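Local atomic coordinates of beta-galactosidase/beta-glucuronidase (Faecalibacterium prausnitzii L2-6, PDB entry 6MVF), a protein that binds flavin mononucleotide and, as a member of glycosyl hydrolase family 2, probably cleaves terminal beta-linked sugars, such as glucuronic acid, from glycosides. Residues Y66-G71 with V138-T143; P148-F153 with I361-S366; S209-Y214 with R259-N264; P80-T85 with L165-N170; Q322-L327 with L350-W355. One frame throughout, in Å; residues are numbered along the deposited sequence.

Contact 1. Residues Y66-G71 with V138-T143; sequences YLRTTG and VSNEDT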
# COMPACT_ATOMS: atom_id res chain seq x y z
N TYR A 66 29.55 25.46 -14.11
CA TYR A 66 29.25 24.21 -13.42
C TYR A 66 30.40 23.24 -13.65
O TYR A 66 31.03 23.25 -14.71
CB TYR A 66 27.92 23.56 -13.87
CG TYR A 66 27.82 23.13 -15.33
CD1 TYR A 66 27.48 24.04 -16.33
CD2 TYR A 66 28.04 21.81 -15.70
CE1 TYR A 66 27.36 23.64 -17.66
CE2 TYR A 66 27.92 21.41 -17.03
CZ TYR A 66 27.59 22.33 -18.00
OH TYR A 66 27.47 21.93 -19.32
N LEU A 67 30.66 22.39 -12.65
CA LEU A 67 31.85 21.54 -12.69
C LEU A 67 31.72 20.52 -13.81
O LEU A 67 30.88 19.61 -13.75
CB LEU A 67 32.06 20.85 -11.34
CG LEU A 67 33.12 19.73 -11.26
CD1 LEU A 67 34.53 20.24 -11.58
CD2 LEU A 67 33.08 19.05 -9.89
N ARG A 68 32.54 20.67 -14.85
CA ARG A 68 32.69 19.65 -15.88
C ARG A 68 34.04 18.98 -15.69
O ARG A 68 35.06 19.66 -15.58
CB ARG A 68 32.56 20.25 -17.29
CG ARG A 68 31.31 21.13 -17.46
CD ARG A 68 31.16 21.66 -18.88
NE ARG A 68 31.14 20.53 -19.81
CZ ARG A 68 30.85 20.61 -21.10
NH1 ARG A 68 30.56 21.80 -21.64
NH2 ARG A 68 30.85 19.51 -21.85
N THR A 69 34.03 17.64 -15.61
CA THR A 69 35.21 16.88 -15.19
C THR A 69 34.93 15.39 -15.18
O THR A 69 33.87 14.93 -15.63
CB THR A 69 35.68 17.30 -13.80
OG1 THR A 69 36.99 16.76 -13.55
CG2 THR A 69 34.69 16.81 -12.71
N THR A 70 35.84 14.61 -14.61
CA THR A 70 35.64 13.18 -14.45
C THR A 70 35.36 12.86 -12.99
O THR A 70 36.16 13.20 -12.10
CB THR A 70 36.86 12.42 -14.96
OG1 THR A 70 37.11 12.83 -16.31
CG2 THR A 70 36.58 10.90 -14.88
N GLY A 71 34.21 12.23 -12.74
CA GLY A 71 33.87 11.66 -11.45
C GLY A 71 33.86 10.14 -11.56
O GLY A 71 33.33 9.58 -12.52
N VAL A 138 32.98 8.49 -15.20
CA VAL A 138 32.03 9.29 -15.96
C VAL A 138 32.63 10.68 -16.17
O VAL A 138 33.13 11.29 -15.23
CB VAL A 138 30.68 9.40 -15.23
CG1 VAL A 138 29.69 10.24 -16.04
CG2 VAL A 138 30.14 8.03 -14.95
N SER A 139 32.56 11.18 -17.39
CA SER A 139 33.06 12.51 -17.71
C SER A 139 31.99 13.29 -18.46
O SER A 139 31.46 12.80 -19.46
CB SER A 139 34.32 12.43 -18.55
OG SER A 139 34.68 13.74 -18.99
N ASN A 140 31.69 14.51 -17.99
CA ASN A 140 30.84 15.42 -18.74
C ASN A 140 31.64 16.54 -19.42
O ASN A 140 31.10 17.62 -19.70
CB ASN A 140 29.73 15.97 -17.85
CG ASN A 140 30.23 16.94 -16.79
OD1 ASN A 140 31.39 16.88 -16.37
ND2 ASN A 140 29.35 17.83 -16.35
N GLU A 141 32.92 16.30 -19.69
CA GLU A 141 33.76 17.23 -20.44
C GLU A 141 33.51 17.08 -21.94
O GLU A 141 33.14 16.00 -22.42
CB GLU A 141 35.24 16.98 -20.12
CG GLU A 141 35.69 17.56 -18.78
CD GLU A 141 37.03 17.01 -18.29
OE1 GLU A 141 37.20 15.76 -18.16
OE2 GLU A 141 37.92 17.85 -18.01
N ASP A 142 33.72 18.18 -22.66
CA ASP A 142 33.67 18.18 -24.13
C ASP A 142 34.73 17.25 -24.72
O ASP A 142 35.76 16.97 -24.10
CB ASP A 142 33.88 19.61 -24.64
CG ASP A 142 33.37 19.82 -26.05
OD1 ASP A 142 32.84 18.87 -26.67
OD2 ASP A 142 33.50 20.97 -26.54
N THR A 143 34.46 16.72 -25.91
CA THR A 143 35.42 15.91 -26.65
C THR A 143 35.26 16.21 -28.13
O THR A 143 34.22 16.72 -28.55
CB THR A 143 35.26 14.39 -26.45
OG1 THR A 143 34.31 13.89 -27.39
CG2 THR A 143 34.83 14.03 -25.03
O HOH W 1 30.83 22.17 -24.64
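Asn-140 reaches Thr-69 because its CG stands between its own backbone N and carbonyl carbon (chi1 70°), which swings the amide back across the neighbouring chain; Arg-68 answers with a chain bent at chi3 (56°) that curls its guanidinium round to the backbone of Asn-140. The two meet where an antiparallel strand pair of the sugar-binding-type beta-sandwich domain runs out into loops. Inside the ladder, Gly-71 and Val-138 form a hydrogen-bonded pair, and Thr-70 lies opposite Ser-139 in the adjoining non-hydrogen-bonded pair. Beyond it the backbone N of Asn-140 still gives to Thr-69 O at 3.2 Å, and the side-chain OD1 stands in for a backbone carbonyl, accepting from Thr-69 N at 2.9 Å. ND2 of the same amide faces the edge of the Tyr-66 ring and is bonded to Phe-155 O, so both ends of the group are fixed. Ser-139 OG closes an ST turn by accepting from Glu-141 N at 3.2 Å. The case illustrates how a side chain can extend strand pairing past its last bridge. Arg-68 holds the same residue by its carbonyl: a side-on grip in the guanidinium plane, NE and NH2 each lying 2.9 Å from Asn-140 O.

Contact 2. Residues P148-F153 with I361-S366; sequences PASADF and ISVFKS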
# COMPACT_ATOMS: atom_id res chain seq x y z
N PRO A 148 25.80 16.49 -26.74
CA PRO A 148 25.76 17.93 -27.05
C PRO A 148 27.05 18.67 -26.69
O PRO A 148 27.80 18.21 -25.83
CB PRO A 148 24.61 18.45 -26.16
CG PRO A 148 24.58 17.50 -24.99
CD PRO A 148 24.98 16.14 -25.57
N ALA A 149 27.31 19.80 -27.35
CA ALA A 149 28.50 20.57 -27.04
C ALA A 149 28.17 22.04 -26.89
O ALA A 149 28.75 22.73 -26.05
CB ALA A 149 29.57 20.36 -28.11
N SER A 150 27.21 22.53 -27.68
CA SER A 150 26.79 23.92 -27.64
C SER A 150 25.27 23.96 -27.55
O SER A 150 24.57 23.66 -28.52
CB SER A 150 27.29 24.68 -28.87
OG SER A 150 26.94 26.06 -28.77
N ALA A 151 24.74 24.32 -26.38
CA ALA A 151 23.30 24.31 -26.19
C ALA A 151 22.93 25.16 -24.99
O ALA A 151 23.75 25.44 -24.11
CB ALA A 151 22.76 22.89 -26.03
N ASP A 152 21.66 25.57 -24.96
CA ASP A 152 21.10 26.37 -23.88
C ASP A 152 20.49 25.46 -22.82
O ASP A 152 19.28 25.45 -22.61
CB ASP A 152 20.07 27.35 -24.43
CG ASP A 152 19.47 28.28 -23.36
OD1 ASP A 152 20.23 28.77 -22.51
OD2 ASP A 152 18.25 28.55 -23.39
N PHE A 153 21.34 24.65 -22.20
CA PHE A 153 20.93 23.82 -21.07
C PHE A 153 22.15 23.11 -20.52
O PHE A 153 23.10 22.82 -21.26
CB PHE A 153 19.82 22.79 -21.42
CG PHE A 153 20.26 21.63 -22.29
CD1 PHE A 153 20.26 21.75 -23.67
CD2 PHE A 153 20.63 20.42 -21.73
CE1 PHE A 153 20.65 20.68 -24.49
CE2 PHE A 153 21.02 19.34 -22.54
CZ PHE A 153 21.03 19.47 -23.92
N ILE A 361 22.87 19.12 -31.98
CA ILE A 361 22.34 20.45 -31.68
C ILE A 361 23.36 21.54 -32.00
O ILE A 361 24.55 21.42 -31.68
CB ILE A 361 21.89 20.53 -30.21
CG1 ILE A 361 21.23 21.87 -29.90
CG2 ILE A 361 23.04 20.25 -29.27
CD1 ILE A 361 20.15 21.78 -28.81
N SER A 362 22.87 22.61 -32.65
CA SER A 362 23.50 23.93 -32.73
C SER A 362 24.66 24.04 -33.71
O SER A 362 24.61 24.87 -34.62
CB SER A 362 24.00 24.39 -31.36
OG SER A 362 22.99 25.03 -30.63
N VAL A 363 25.71 23.25 -33.51
CA VAL A 363 27.01 23.44 -34.14
C VAL A 363 27.48 22.10 -34.68
O VAL A 363 27.80 21.19 -33.90
CB VAL A 363 28.06 24.01 -33.17
CG1 VAL A 363 29.43 23.96 -33.82
CG2 VAL A 363 27.68 25.42 -32.72
N PHE A 364 27.56 21.97 -36.00
CA PHE A 364 28.06 20.74 -36.58
C PHE A 364 29.55 20.61 -36.32
O PHE A 364 30.31 21.56 -36.50
CB PHE A 364 27.78 20.71 -38.08
CG PHE A 364 28.35 19.51 -38.76
CD1 PHE A 364 27.71 18.28 -38.68
CD2 PHE A 364 29.54 19.61 -39.47
CE1 PHE A 364 28.24 17.17 -39.31
CE2 PHE A 364 30.08 18.50 -40.10
CZ PHE A 364 29.43 17.27 -40.02
N LYS A 365 29.96 19.43 -35.86
CA LYS A 365 31.35 19.07 -35.62
C LYS A 365 31.82 18.13 -36.72
O LYS A 365 31.25 17.04 -36.90
CB LYS A 365 31.53 18.40 -34.26
CG LYS A 365 31.40 19.27 -33.05
CD LYS A 365 31.77 18.44 -31.83
CE LYS A 365 31.79 19.28 -30.58
NZ LYS A 365 32.05 18.42 -29.41
N SER A 366 32.89 18.51 -37.42
CA SER A 366 33.46 17.71 -38.50
C SER A 366 34.23 16.50 -37.97
O SER A 366 34.66 16.45 -36.81
CB SER A 366 34.41 18.56 -39.34
OG SER A 366 35.45 19.05 -38.51
O HOH W 2 26.28 20.83 -29.98
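Lys-365 NZ, which rests against the methyl group of Ala-149 (NZ to CB 3.4 Å), is gripped by three oxygens: the carbonyls of Thr-143 and Met-146 and the carboxylate of Asp-142. An extended chain carries the amine to this cluster of oxygens, where the carboxylate probably offsets its charge. Beside it, Ser-362 OG lies 3.0 Å from Ser-150 O, at most a weak hydrogen bond, and a water takes the N-H of Ala-149 and also lies against Ile-361 O. The apolar half belongs to Ile-361, whose branches part. CG2 meets Pro-148 CB at 3.9 Å, beyond the cis peptide bond that precedes this proline, whereas CD1 extends to Ala-151 CB at 4.0 Å and to the rim of the Phe-153 ring. With an alanine at Ile-361, both branches would go, and a gap would probably open between Pro-148 and Ala-151 that leaves the Phe-153 edge less supported. Val-363 CG2 adds a touch on Ser-150 CB at 3.9 Å. Two irregular loops are thus joined, one from the sugar-binding-type domain and one following strand 353-357 of the TIM barrel. Their chemistry implies a domain interface held by a small apolar patch round Ile-361 and, beside it, by a lysine charge met by oxygens.

Contact 3. Residues S209-Y214 with R259-N264; sequences SFTVMY and RLQRNN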
# COMPACT_ATOMS: atom_id res chain seq x y z
N SER A 209 16.31 -26.95 -28.94
CA SER A 209 15.50 -27.26 -27.77
C SER A 209 14.78 -26.04 -27.19
O SER A 209 13.97 -26.20 -26.28
CB SER A 209 16.35 -27.91 -26.68
OG SER A 209 17.31 -27.01 -26.13
N PHE A 210 15.07 -24.83 -27.69
CA PHE A 210 14.43 -23.62 -27.21
C PHE A 210 13.38 -23.12 -28.21
O PHE A 210 13.62 -23.10 -29.41
CB PHE A 210 15.47 -22.54 -26.94
CG PHE A 210 16.34 -22.81 -25.75
CD1 PHE A 210 15.83 -22.70 -24.45
CD2 PHE A 210 17.67 -23.15 -25.92
CE1 PHE A 210 16.62 -22.95 -23.34
CE2 PHE A 210 18.48 -23.40 -24.81
CZ PHE A 210 17.96 -23.30 -23.52
N THR A 211 12.21 -22.75 -27.70
CA THR A 211 11.20 -22.04 -28.48
C THR A 211 10.95 -20.66 -27.88
O THR A 211 11.33 -20.37 -26.74
CB THR A 211 9.88 -22.82 -28.55
OG1 THR A 211 9.50 -23.21 -27.23
CG2 THR A 211 9.98 -24.05 -29.43
N VAL A 212 10.28 -19.81 -28.64
CA VAL A 212 9.78 -18.54 -28.14
C VAL A 212 8.25 -18.57 -28.20
O VAL A 212 7.66 -18.69 -29.29
CB VAL A 212 10.35 -17.35 -28.94
CG1 VAL A 212 9.69 -16.05 -28.49
CG2 VAL A 212 11.87 -17.28 -28.76
N MET A 213 7.61 -18.48 -27.03
CA MET A 213 6.16 -18.50 -26.93
C MET A 213 5.70 -17.07 -26.71
O MET A 213 6.02 -16.45 -25.69
CB MET A 213 5.69 -19.41 -25.80
CG MET A 213 6.22 -20.85 -25.91
SD MET A 213 5.55 -21.93 -24.62
CE MET A 213 5.80 -20.89 -23.19
N TYR A 214 4.97 -16.54 -27.68
CA TYR A 214 4.47 -15.17 -27.66
C TYR A 214 3.04 -15.16 -27.16
O TYR A 214 2.22 -15.96 -27.60
CB TYR A 214 4.49 -14.57 -29.06
CG TYR A 214 5.86 -14.37 -29.67
CD1 TYR A 214 6.72 -13.42 -29.16
CD2 TYR A 214 6.26 -15.09 -30.79
CE1 TYR A 214 7.95 -13.21 -29.73
CE2 TYR A 214 7.49 -14.88 -31.37
CZ TYR A 214 8.33 -13.93 -30.83
OH TYR A 214 9.57 -13.70 -31.38
N ARG A 259 8.51 -15.54 -24.12
CA ARG A 259 9.10 -16.50 -23.20
C ARG A 259 9.99 -17.46 -23.96
O ARG A 259 9.50 -18.18 -24.84
CB ARG A 259 8.04 -17.28 -22.45
CG ARG A 259 7.56 -16.61 -21.20
CD ARG A 259 6.72 -17.56 -20.35
NE ARG A 259 6.01 -16.78 -19.35
CZ ARG A 259 4.78 -16.30 -19.52
NH1 ARG A 259 4.12 -16.56 -20.64
NH2 ARG A 259 4.20 -15.58 -18.55
N LEU A 260 11.27 -17.51 -23.59
CA LEU A 260 12.20 -18.52 -24.07
C LEU A 260 12.03 -19.81 -23.26
O LEU A 260 12.30 -19.83 -22.05
CB LEU A 260 13.63 -17.99 -23.99
CG LEU A 260 14.71 -18.85 -24.65
CD1 LEU A 260 14.50 -19.00 -26.17
CD2 LEU A 260 16.08 -18.28 -24.34
N GLN A 261 11.61 -20.88 -23.92
CA GLN A 261 11.07 -22.07 -23.29
C GLN A 261 11.91 -23.29 -23.64
O GLN A 261 12.25 -23.51 -24.80
CB GLN A 261 9.61 -22.30 -23.76
CG GLN A 261 8.86 -23.47 -23.12
CD GLN A 261 8.28 -23.13 -21.73
OE1 GLN A 261 8.31 -21.98 -21.27
NE2 GLN A 261 7.74 -24.15 -21.06
N ARG A 262 12.21 -24.12 -22.64
CA ARG A 262 12.73 -25.46 -22.90
C ARG A 262 11.90 -26.49 -22.14
O ARG A 262 11.74 -26.37 -20.93
CB ARG A 262 14.21 -25.59 -22.51
CG ARG A 262 14.76 -26.94 -22.91
CD ARG A 262 15.88 -27.35 -22.04
NE ARG A 262 17.15 -26.96 -22.63
CZ ARG A 262 18.29 -26.94 -21.94
NH1 ARG A 262 18.29 -27.28 -20.65
NH2 ARG A 262 19.42 -26.58 -22.55
N ASN A 263 11.37 -27.48 -22.85
CA ASN A 263 10.50 -28.48 -22.23
C ASN A 263 9.35 -27.80 -21.50
O ASN A 263 8.59 -27.05 -22.13
CB ASN A 263 11.30 -29.38 -21.29
CG ASN A 263 12.34 -30.22 -22.02
OD1 ASN A 263 13.53 -30.05 -21.82
ND2 ASN A 263 11.90 -31.14 -22.85
N ASN A 264 9.22 -28.02 -20.19
CA ASN A 264 8.17 -27.38 -19.38
C ASN A 264 8.74 -26.28 -18.47
O ASN A 264 8.25 -26.06 -17.36
CB ASN A 264 7.42 -28.42 -18.54
CG ASN A 264 6.65 -29.40 -19.39
OD1 ASN A 264 6.61 -29.28 -20.62
ND2 ASN A 264 6.03 -30.37 -18.75
O HOH W 3 11.14 -25.53 -26.34
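Backbone hydrogen bonds tie Thr-211 to Gln-261 and Met-213 to Arg-259, the two hydrogen-bonded pairs of an antiparallel ladder in the immunoglobulin-like domain characteristic of family 2 glycoside hydrolases. The straightest of the four, at 168°, runs from Met-213 N to Arg-259 O over 2.9 Å. Val-212 and Leu-260 make the non-hydrogen-bonded pair between them.

Polar contacts gather at the strand end. Gln-261 O accepts from Thr-211 N at 3.0 Å and from a water, which also donates to Ser-209 O and is hydrogen-bonded to Thr-211 OG1. The amide of Gln-261, folded over by a bend at chi2 (81°), sends NE2 to Asn-263 O at 3.2 Å, approaching from above the carbonyl plane.

Apolar and aromatic packing divides between the two faces. On the face of Thr-211, Met-213 and Gln-261, the methionine's SD lies across the glutamine chain, 3.9 Å from Gln-261 CG. On the other, Leu-260 CD1 touches Phe-210 CB at 3.8 Å and Val-212 CG2 at 4.1 Å. The Phe-210 ring meets Arg-262 obliquely, its plane 28° from the guanidinium and its CZ 3.7 Å from Arg-262 NH2.

The pair lies in the middle of its sheet, between strands 223-230 and 265-274. Val-212 and Leu-260 pack on Val-203 of strand 195-204, in the facing sheet, while Met-213 and Arg-259 meet the second subunit.

Contact 4. Residues P80-T85 with L165-N170; sequences PVQPLT and LISVPN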
# COMPACT_ATOMS: atom_id res chain seq x y z
N PRO A 80 25.67 -12.53 -8.68
CA PRO A 80 24.43 -13.31 -8.70
C PRO A 80 24.67 -14.73 -9.17
O PRO A 80 25.57 -15.01 -9.96
CB PRO A 80 23.53 -12.54 -9.68
CG PRO A 80 24.45 -11.65 -10.45
CD PRO A 80 25.62 -11.36 -9.57
N VAL A 81 23.82 -15.63 -8.68
CA VAL A 81 23.96 -17.07 -8.85
C VAL A 81 22.73 -17.62 -9.56
O VAL A 81 21.60 -17.31 -9.16
CB VAL A 81 24.15 -17.77 -7.49
CG1 VAL A 81 23.79 -19.24 -7.60
CG2 VAL A 81 25.59 -17.59 -7.01
N GLN A 82 22.94 -18.44 -10.59
CA GLN A 82 21.82 -19.09 -11.25
C GLN A 82 21.73 -20.55 -10.83
O GLN A 82 22.76 -21.20 -10.60
CB GLN A 82 21.95 -19.00 -12.78
CG GLN A 82 21.65 -17.60 -13.33
CD GLN A 82 20.16 -17.38 -13.63
OE1 GLN A 82 19.38 -18.33 -13.77
NE2 GLN A 82 19.76 -16.11 -13.75
N PRO A 83 20.52 -21.09 -10.68
CA PRO A 83 20.38 -22.51 -10.30
C PRO A 83 21.08 -23.47 -11.24
O PRO A 83 21.61 -24.50 -10.80
CB PRO A 83 18.86 -22.73 -10.32
CG PRO A 83 18.34 -21.66 -11.24
CD PRO A 83 19.22 -20.47 -10.98
N LEU A 84 21.08 -23.16 -12.54
CA LEU A 84 21.66 -23.99 -13.58
C LEU A 84 23.00 -23.42 -14.00
O LEU A 84 23.25 -22.21 -13.93
CB LEU A 84 20.73 -24.09 -14.80
CG LEU A 84 19.37 -24.76 -14.57
CD1 LEU A 84 18.59 -24.98 -15.87
CD2 LEU A 84 19.58 -26.07 -13.82
N THR A 85 23.88 -24.32 -14.42
CA THR A 85 25.20 -23.95 -14.88
C THR A 85 25.12 -23.10 -16.16
O THR A 85 24.18 -23.20 -16.95
CB THR A 85 26.03 -25.23 -15.11
OG1 THR A 85 27.39 -24.89 -15.41
CG2 THR A 85 25.45 -26.06 -16.25
N LEU A 165 22.01 -4.65 -12.24
CA LEU A 165 22.68 -5.93 -12.45
C LEU A 165 21.65 -6.91 -12.99
O LEU A 165 20.54 -7.00 -12.47
CB LEU A 165 23.27 -6.44 -11.13
CG LEU A 165 24.45 -7.37 -11.12
CD1 LEU A 165 25.67 -6.67 -11.68
CD2 LEU A 165 24.71 -7.82 -9.69
N ILE A 166 22.01 -7.63 -14.06
CA ILE A 166 21.10 -8.58 -14.70
C ILE A 166 21.74 -9.97 -14.68
O ILE A 166 22.87 -10.16 -15.16
CB ILE A 166 20.74 -8.16 -16.13
CG1 ILE A 166 20.11 -6.76 -16.14
CG2 ILE A 166 19.79 -9.19 -16.75
CD1 ILE A 166 19.80 -6.22 -17.52
N SER A 167 21.02 -10.94 -14.13
CA SER A 167 21.42 -12.34 -14.08
C SER A 167 20.49 -13.13 -14.99
O SER A 167 19.26 -13.06 -14.84
CB SER A 167 21.35 -12.85 -12.64
OG SER A 167 21.59 -14.23 -12.57
N VAL A 168 21.06 -13.88 -15.94
CA VAL A 168 20.28 -14.65 -16.91
C VAL A 168 20.95 -16.00 -17.14
O VAL A 168 22.13 -16.18 -16.83
CB VAL A 168 20.12 -13.91 -18.25
CG1 VAL A 168 19.18 -12.69 -18.12
CG2 VAL A 168 21.47 -13.54 -18.83
N PRO A 169 20.20 -16.98 -17.68
CA PRO A 169 20.83 -18.23 -18.09
C PRO A 169 21.66 -18.03 -19.35
O PRO A 169 21.67 -16.93 -19.92
CB PRO A 169 19.65 -19.17 -18.37
CG PRO A 169 18.44 -18.45 -17.89
CD PRO A 169 18.75 -17.00 -17.94
N ASN A 170 22.34 -19.10 -19.79
CA ASN A 170 23.20 -18.99 -20.96
C ASN A 170 22.41 -18.67 -22.22
O ASN A 170 22.83 -17.85 -23.03
CB ASN A 170 24.01 -20.29 -21.13
CG ASN A 170 25.00 -20.20 -22.28
OD1 ASN A 170 25.91 -19.38 -22.26
ND2 ASN A 170 24.81 -21.04 -23.29
O HOH W 4 22.51 -21.50 -18.20
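Gln-82 and Pro-80 both point at the strand carrying Ser-167, and they divide its side chain between them. The ring of Pro-80 lies against the carbon side, CB meeting Ser-167 CB at 3.7 Å. Its far edge slants across the end of Leu-165, where Pro-80 CD stands 3.7 Å from Leu-165 CD2. Gln-82 approaches the same serine at its oxygen. A sharp bend at chi2 (-88°) turns the amide across the strand's course and brings NE2 to Ser-167 OG, to which it donates over 2.9 Å at an N-H...O angle of 154°, the oxygen standing 17° out of the amide plane. This nitrogen also donates to Met-24 O, so two acceptors fix the amide's rotation. An alanine in place of Gln-82 would remove both bonds, and Ser-167 OG and the Met-24 carbonyl would probably each lose a donor in a largely buried seam. Farther along, a water joins the backbones, giving to Thr-85 O at 2.7 Å and accepting from Asn-170 N at 2.9 Å. Segment 80-85 lies in the connection from strand 70-78 of one sheet to strand 88-93 of the other. Its closure over strand 163-168 is a sheet-to-sheet crossing of the kind that shapes the beta-sandwich of family 2 sugar-binding domains.

Contact 5. Residues Q322-L327 with L350-W355; sequences QIIKEL and LGFAVW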
# COMPACT_ATOMS: atom_id res chain seq x y z
N GLN A 322 1.53 14.21 -15.59
CA GLN A 322 0.19 14.54 -15.12
C GLN A 322 -0.07 16.04 -15.18
O GLN A 322 -1.16 16.47 -15.55
CB GLN A 322 -0.02 14.00 -13.70
CG GLN A 322 -0.69 12.64 -13.71
CD GLN A 322 -0.01 11.60 -12.80
OE1 GLN A 322 0.54 11.95 -11.74
NE2 GLN A 322 -0.06 10.32 -13.21
N ILE A 323 0.92 16.86 -14.81
CA ILE A 323 0.72 18.30 -14.94
C ILE A 323 0.45 18.68 -16.40
O ILE A 323 -0.47 19.45 -16.70
CB ILE A 323 1.93 19.06 -14.36
CG1 ILE A 323 1.93 18.92 -12.85
CG2 ILE A 323 1.85 20.52 -14.76
CD1 ILE A 323 3.25 19.30 -12.17
N ILE A 324 1.20 18.08 -17.33
CA ILE A 324 0.99 18.40 -18.74
C ILE A 324 -0.36 17.88 -19.22
O ILE A 324 -1.02 18.54 -20.04
CB ILE A 324 2.16 17.85 -19.57
CG1 ILE A 324 3.46 18.58 -19.16
CG2 ILE A 324 1.89 18.03 -21.07
CD1 ILE A 324 4.71 17.81 -19.48
N LYS A 325 -0.82 16.73 -18.70
CA LYS A 325 -2.16 16.24 -19.02
C LYS A 325 -3.25 17.20 -18.54
O LYS A 325 -4.20 17.48 -19.27
CB LYS A 325 -2.39 14.85 -18.41
CG LYS A 325 -3.67 14.16 -18.91
CD LYS A 325 -3.43 13.60 -20.31
CE LYS A 325 -4.66 13.00 -20.90
NZ LYS A 325 -4.42 12.65 -22.30
N GLU A 326 -3.13 17.70 -17.30
CA GLU A 326 -4.13 18.65 -16.79
C GLU A 326 -4.19 19.92 -17.63
O GLU A 326 -5.23 20.58 -17.70
CB GLU A 326 -3.81 19.02 -15.34
CG GLU A 326 -3.95 17.89 -14.34
CD GLU A 326 -3.19 18.15 -13.03
OE1 GLU A 326 -3.11 17.21 -12.18
OE2 GLU A 326 -2.67 19.29 -12.86
N LEU A 327 -3.06 20.29 -18.23
CA LEU A 327 -2.99 21.45 -19.11
C LEU A 327 -3.87 21.27 -20.34
O LEU A 327 -4.39 22.25 -20.89
CB LEU A 327 -1.53 21.68 -19.52
CG LEU A 327 -1.24 22.85 -20.45
CD1 LEU A 327 -1.59 24.17 -19.77
CD2 LEU A 327 0.19 22.82 -20.92
N LEU A 350 -0.55 7.84 -20.35
CA LEU A 350 -1.44 8.98 -20.28
C LEU A 350 -1.90 9.47 -21.64
O LEU A 350 -2.89 10.20 -21.72
CB LEU A 350 -0.78 10.12 -19.50
CG LEU A 350 -0.50 9.73 -18.03
CD1 LEU A 350 0.22 10.84 -17.28
CD2 LEU A 350 -1.79 9.41 -17.32
N GLY A 351 -1.21 9.07 -22.72
CA GLY A 351 -1.60 9.45 -24.06
C GLY A 351 -1.15 10.83 -24.50
O GLY A 351 -1.88 11.81 -24.34
N PHE A 352 0.07 10.90 -25.04
CA PHE A 352 0.61 12.08 -25.71
C PHE A 352 1.31 11.63 -26.98
O PHE A 352 2.01 10.62 -26.97
CB PHE A 352 1.65 12.86 -24.88
CG PHE A 352 1.14 13.38 -23.59
CD1 PHE A 352 0.35 14.51 -23.54
CD2 PHE A 352 1.51 12.77 -22.40
CE1 PHE A 352 -0.11 15.02 -22.33
CE2 PHE A 352 1.07 13.28 -21.18
CZ PHE A 352 0.26 14.40 -21.14
N ALA A 353 1.17 12.42 -28.05
CA ALA A 353 1.99 12.26 -29.24
C ALA A 353 3.40 12.79 -28.96
O ALA A 353 3.55 13.98 -28.67
CB ALA A 353 1.34 13.01 -30.41
N VAL A 354 4.42 11.93 -29.03
CA VAL A 354 5.77 12.28 -28.60
C VAL A 354 6.69 12.47 -29.80
O VAL A 354 6.73 11.63 -30.71
CB VAL A 354 6.36 11.23 -27.65
CG1 VAL A 354 7.86 11.51 -27.42
CG2 VAL A 354 5.60 11.22 -26.34
N TRP A 355 7.45 13.57 -29.78
CA TRP A 355 8.58 13.82 -30.68
C TRP A 355 9.86 13.53 -29.88
O TRP A 355 10.16 14.22 -28.90
CB TRP A 355 8.49 15.26 -31.21
CG TRP A 355 9.76 15.98 -31.76
CD1 TRP A 355 11.08 15.74 -31.45
CD2 TRP A 355 9.77 17.07 -32.70
NE1 TRP A 355 11.90 16.61 -32.13
CE2 TRP A 355 11.13 17.44 -32.90
CE3 TRP A 355 8.77 17.79 -33.38
CZ2 TRP A 355 11.51 18.48 -33.76
CZ3 TRP A 355 9.15 18.83 -34.23
CH2 TRP A 355 10.51 19.15 -34.42
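Lys-325 NZ donates to Leu-350 O at 2.9 Å and more weakly to Gly-351 O at 3.4 Å, so one amine spans two consecutive carbonyls where helix 341-350 ends. The positive charge sits at the carbonyl end of that helix and would probably be favoured by its dipole. A bend at chi2 (78°) leads the lysine chain past CZ of the Phe-352 ring, with CB 3.8 Å from Phe-352 CZ. The ring presents its edge to the helix backbone, CZ lying 3.5 Å from Lys-325 N, while Ile-324 CG2 packs obliquely on Phe-352 CE1 at 3.8 Å. At the outer rim, the side chains of Leu-350 and Gln-322 cross at about a right angle, Leu-350 CD1 4.1 Å from Gln-322 CG.

What positions this shell is the turn at Gly-351, whose positive phi (82°) lets the chain leave the helix, after which Phe-352 points toward helix 314-327. Such packing is a worked example of TIM-barrel architecture: helix 314-327 lies beside the exit from helix 341-350 into strand 353-357, and Ile-324 and Phe-352 both rest on Ile-332 of strand 331-334.

How the contacts relate
Contacts 1 and 2 are continuous: their centres lie 16 Å apart, and the lysine of contact 2 reaches the loop that ends contact 1, a salt bridge that links the sandwich domain to the barrel. Contacts 3 and 4 form a second group, centres 17 Å apart and nearest atoms about 5 Å apart, in different domains; both touch the second subunit. They also come nearest the bound flavin mononucleotide, with the side chains of Val-212 and Val-168 about 12 and 13 Å from it. Contact 5 stands apart within the barrel, about 10 Å from contact 2 at the nearest atoms, and its loop is nested inside the one contact 2 closes.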